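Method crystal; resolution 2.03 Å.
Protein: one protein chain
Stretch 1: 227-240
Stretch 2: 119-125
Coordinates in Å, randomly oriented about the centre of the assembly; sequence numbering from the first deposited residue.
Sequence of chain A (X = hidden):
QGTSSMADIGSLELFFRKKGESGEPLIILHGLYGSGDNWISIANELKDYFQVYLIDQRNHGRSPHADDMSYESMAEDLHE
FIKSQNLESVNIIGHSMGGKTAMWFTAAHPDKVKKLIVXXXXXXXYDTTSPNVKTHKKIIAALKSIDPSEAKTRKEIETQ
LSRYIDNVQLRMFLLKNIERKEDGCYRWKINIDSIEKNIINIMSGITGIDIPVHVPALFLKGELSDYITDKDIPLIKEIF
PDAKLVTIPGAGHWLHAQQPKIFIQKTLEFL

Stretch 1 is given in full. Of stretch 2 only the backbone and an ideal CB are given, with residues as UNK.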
# COMPACT_ATOMS: atom_id res chain seq x y z
N TYR A 227 7.96 9.22 -7.29
CA TYR A 227 8.34 7.92 -6.74
C TYR A 227 8.97 7.05 -7.81
O TYR A 227 9.86 6.26 -7.48
CB TYR A 227 7.16 7.21 -6.06
CG TYR A 227 6.79 7.79 -4.72
CD1 TYR A 227 6.36 9.10 -4.61
CD2 TYR A 227 6.83 7.02 -3.57
CE1 TYR A 227 6.01 9.64 -3.38
CE2 TYR A 227 6.50 7.54 -2.33
CZ TYR A 227 6.10 8.86 -2.25
OH TYR A 227 5.76 9.37 -1.05
N ILE A 228 8.48 7.18 -9.06
CA ILE A 228 9.10 6.51 -10.21
C ILE A 228 9.65 7.56 -11.18
O ILE A 228 8.93 8.46 -11.61
CB ILE A 228 8.12 5.53 -10.92
CG1 ILE A 228 7.51 4.48 -9.98
CG2 ILE A 228 8.77 4.88 -12.13
CD1 ILE A 228 6.51 3.52 -10.65
N THR A 229 10.94 7.45 -11.52
CA THR A 229 11.56 8.32 -12.51
C THR A 229 12.25 7.45 -13.55
O THR A 229 12.15 6.24 -13.50
CB THR A 229 12.55 9.33 -11.87
OG1 THR A 229 13.51 8.70 -11.00
CG2 THR A 229 11.85 10.46 -11.13
N ASP A 230 13.00 8.09 -14.45
CA ASP A 230 13.53 7.43 -15.63
C ASP A 230 14.74 6.58 -15.26
O ASP A 230 15.05 5.63 -15.97
CB ASP A 230 13.77 8.45 -16.75
CG ASP A 230 12.52 9.28 -17.06
OD1 ASP A 230 12.17 10.15 -16.24
OD2 ASP A 230 11.89 9.02 -18.12
N LYS A 231 15.39 6.89 -14.13
CA LYS A 231 16.48 6.05 -13.64
C LYS A 231 15.96 4.77 -12.99
O LYS A 231 16.73 3.84 -12.79
CB LYS A 231 17.42 6.83 -12.71
CG LYS A 231 16.75 7.85 -11.79
CD LYS A 231 16.61 7.37 -10.36
CE LYS A 231 16.56 8.52 -9.38
NZ LYS A 231 16.20 8.07 -8.01
N ASP A 232 14.65 4.73 -12.69
CA ASP A 232 14.00 3.55 -12.13
C ASP A 232 13.77 2.48 -13.21
O ASP A 232 13.81 1.28 -12.90
CB ASP A 232 12.72 3.92 -11.37
CG ASP A 232 13.02 4.72 -10.13
OD1 ASP A 232 13.85 4.26 -9.32
OD2 ASP A 232 12.44 5.80 -9.99
N ILE A 233 13.58 2.91 -14.46
CA ILE A 233 13.29 1.98 -15.55
C ILE A 233 14.34 0.87 -15.65
O ILE A 233 13.95 -0.30 -15.82
CB ILE A 233 12.97 2.69 -16.90
CG1 ILE A 233 11.99 3.84 -16.69
CG2 ILE A 233 12.44 1.69 -17.91
CD1 ILE A 233 11.94 4.86 -17.81
N PRO A 234 15.66 1.14 -15.54
CA PRO A 234 16.66 0.07 -15.62
C PRO A 234 16.49 -1.09 -14.63
O PRO A 234 16.50 -2.25 -15.02
CB PRO A 234 18.02 0.79 -15.43
CG PRO A 234 17.76 2.25 -15.75
CD PRO A 234 16.29 2.47 -15.41
N LEU A 235 16.32 -0.77 -13.34
CA LEU A 235 16.10 -1.81 -12.33
C LEU A 235 14.73 -2.49 -12.47
O LEU A 235 14.67 -3.71 -12.35
CB LEU A 235 16.35 -1.24 -10.92
CG LEU A 235 16.00 -2.14 -9.73
CD1 LEU A 235 16.79 -3.44 -9.74
CD2 LEU A 235 16.26 -1.41 -8.42
N ILE A 236 13.65 -1.71 -12.73
CA ILE A 236 12.34 -2.29 -13.03
C ILE A 236 12.48 -3.38 -14.10
O ILE A 236 12.01 -4.51 -13.90
CB ILE A 236 11.29 -1.21 -13.45
CG1 ILE A 236 10.93 -0.28 -12.28
CG2 ILE A 236 10.05 -1.85 -14.05
CD1 ILE A 236 10.11 1.00 -12.65
N LYS A 237 13.18 -3.06 -15.21
CA LYS A 237 13.31 -3.94 -16.37
C LYS A 237 14.20 -5.16 -16.09
O LYS A 237 13.95 -6.23 -16.65
CB LYS A 237 13.75 -3.17 -17.62
CG LYS A 237 12.72 -2.20 -18.19
CD LYS A 237 11.38 -2.86 -18.47
CE LYS A 237 10.72 -2.34 -19.73
NZ LYS A 237 9.98 -3.42 -20.43
N GLU A 238 15.21 -4.99 -15.22
CA GLU A 238 16.09 -6.06 -14.77
C GLU A 238 15.28 -7.10 -14.00
O GLU A 238 15.41 -8.30 -14.25
CB GLU A 238 17.13 -5.42 -13.86
CG GLU A 238 18.42 -6.22 -13.70
CD GLU A 238 19.29 -5.60 -12.62
OE1 GLU A 238 19.63 -4.42 -12.74
OE2 GLU A 238 19.58 -6.29 -11.62
N ILE A 239 14.42 -6.64 -13.08
CA ILE A 239 13.61 -7.58 -12.32
C ILE A 239 12.45 -8.14 -13.18
O ILE A 239 12.16 -9.33 -13.15
CB ILE A 239 13.09 -6.88 -11.05
CG1 ILE A 239 14.22 -6.33 -10.18
CG2 ILE A 239 12.14 -7.77 -10.27
CD1 ILE A 239 13.75 -5.41 -9.07
N PHE A 240 11.75 -7.25 -13.91
CA PHE A 240 10.58 -7.63 -14.71
C PHE A 240 10.81 -7.22 -16.16
O PHE A 240 10.47 -6.09 -16.53
CB PHE A 240 9.34 -6.87 -14.21
CG PHE A 240 8.96 -7.15 -12.77
CD1 PHE A 240 8.33 -8.33 -12.42
CD2 PHE A 240 9.23 -6.23 -11.78
CE1 PHE A 240 7.95 -8.58 -11.11
CE2 PHE A 240 8.88 -6.50 -10.46
CZ PHE A 240 8.25 -7.67 -10.13
N UNK A 119 1.53 0.24 -8.12
CA UNK A 119 1.07 1.64 -8.19
C UNK A 119 2.04 2.59 -7.48
O UNK A 119 2.19 2.57 -6.25
CB UNK A 119 -0.32 1.77 -7.57
N UNK A 120 2.74 3.38 -8.31
CA UNK A 120 3.54 4.54 -7.91
C UNK A 120 4.62 4.24 -6.85
O UNK A 120 4.70 4.94 -5.84
CB UNK A 120 2.60 5.63 -7.37
N UNK A 121 5.47 3.23 -7.09
CA UNK A 121 6.66 2.98 -6.30
C UNK A 121 7.63 2.14 -7.13
O UNK A 121 7.22 1.35 -7.99
CB UNK A 121 6.31 2.28 -4.98
N UNK A 122 8.94 2.32 -6.89
CA UNK A 122 9.93 1.61 -7.68
C UNK A 122 10.53 0.50 -6.82
O UNK A 122 10.43 0.54 -5.61
CB UNK A 122 11.01 2.56 -8.19
N UNK A 123 11.19 -0.53 -7.38
CA UNK A 123 11.75 -1.57 -6.54
C UNK A 123 12.92 -1.11 -5.66
O UNK A 123 13.23 -1.78 -4.68
CB UNK A 123 12.21 -2.73 -7.43
N UNK A 124 13.55 0.02 -5.97
CA UNK A 124 14.81 0.36 -5.32
C UNK A 124 14.67 1.22 -4.05
O UNK A 124 13.59 1.69 -3.68
CB UNK A 124 15.70 1.09 -6.32
N UNK A 125 15.80 1.44 -3.39
CA UNK A 125 15.86 2.13 -2.12
C UNK A 125 15.71 3.62 -2.36
O UNK A 125 16.22 4.13 -3.35
CB UNK A 125 17.17 1.82 -1.39

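Position 119 has its CA-to-CB bond pointing away from stretch 1, with nothing of that stretch within 5.5 Å of the ideal CB. The contact therefore sets no preference; the residue is Ala 119.

At position 120 the bond runs sideways, and the ideal CB lies 5.0 Å from Tyr 227 CB. Phi/psi of 55/53 is left-handed, a region favoured by glycine and tolerated by asparagine and aspartate, so a small or short polar residue would suit. Asp 120 fits that expectation. With chi1 at -154° (t) its end comes nearer stretch 1, and OD2 reaches 3.8 Å from Tyr 227 CB, a packing contact. Its backbone is closer still, Asp 120 O lying 3.4 Å from Tyr 227 CB. Its carboxylate oxygens find hydrogen bonds outside the two stretches.

Position 121 is extended (-159/150), and its bond points away; the ideal CB is 5.0 Å from Tyr 227 CD2. Such angles are compatible with a beta-branched residue, but stretch 1 hardly discriminates. In Ile 121 the backbone makes the nearest contacts: O is 3.5 Å from Ile 228 CD1, and CA 4.3 Å from Tyr 227 CB.

Position 122 faces stretch 1 squarely. Its ideal CB is 3.5 Å from Asp 232 OD1, 3.9 Å from Tyr 227 O and 4.4 Å from Ile 228 CG1. With atoms this near the CB itself, a small residue, alanine, serine or glycine, is the natural choice. Ala 122 places its methyl, measured from CB, 4.3 Å from Ile 228 CG1.

Position 123 points toward an aliphatic surface on the helix that ends at Ile 239, its ideal CB lying 3.5 Å from Ile 239 CD1 and 4.4 Å from Leu 235 CD2. A compact apolar residue would suit, and phi/psi of -67/-18 also admits proline. Pro 123 rests its ring on three helix side chains: CB is 3.5 Å from Ile 239 CD1, CD is 3.5 Å from Ile 236 CG1, and CG is 4.3 Å from Leu 235 CG.

At position 124 an ideal CB would sit 3.3 Å from Leu 235 CD2, which is tight. Phi/psi of -92/175 does not itself demand glycine, so the evidence is steric: glycine fits best, alanine only with adjustment. Gly 124 brings its CA to 3.9 Å from Leu 235 CD2.

Position 125 points away, with no stretch 1 atom within 5.5 Å of its ideal CB, so many residues would serve; it is Lys 125, an extended chain.

Stretch 2 119-125: ADIAPGK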
# COMPACT_ATOMS: atom_id res chain seq x y z
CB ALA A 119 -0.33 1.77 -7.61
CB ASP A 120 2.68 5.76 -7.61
CG ASP A 120 3.41 7.08 -7.82
OD1 ASP A 120 3.91 7.35 -8.95
OD2 ASP A 120 3.51 7.85 -6.85
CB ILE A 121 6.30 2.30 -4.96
CG1 ILE A 121 7.45 2.43 -3.96
CG2 ILE A 121 5.84 0.88 -5.20
CD1 ILE A 121 7.25 1.77 -2.63
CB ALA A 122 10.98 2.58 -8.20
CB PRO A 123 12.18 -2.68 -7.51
CG PRO A 123 11.76 -2.24 -8.89
CD PRO A 123 11.42 -0.76 -8.81
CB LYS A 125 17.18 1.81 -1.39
CG LYS A 125 17.50 2.71 -0.20
CD LYS A 125 18.89 2.52 0.35
CE LYS A 125 19.27 3.67 1.26
NZ LYS A 125 20.54 3.42 1.98
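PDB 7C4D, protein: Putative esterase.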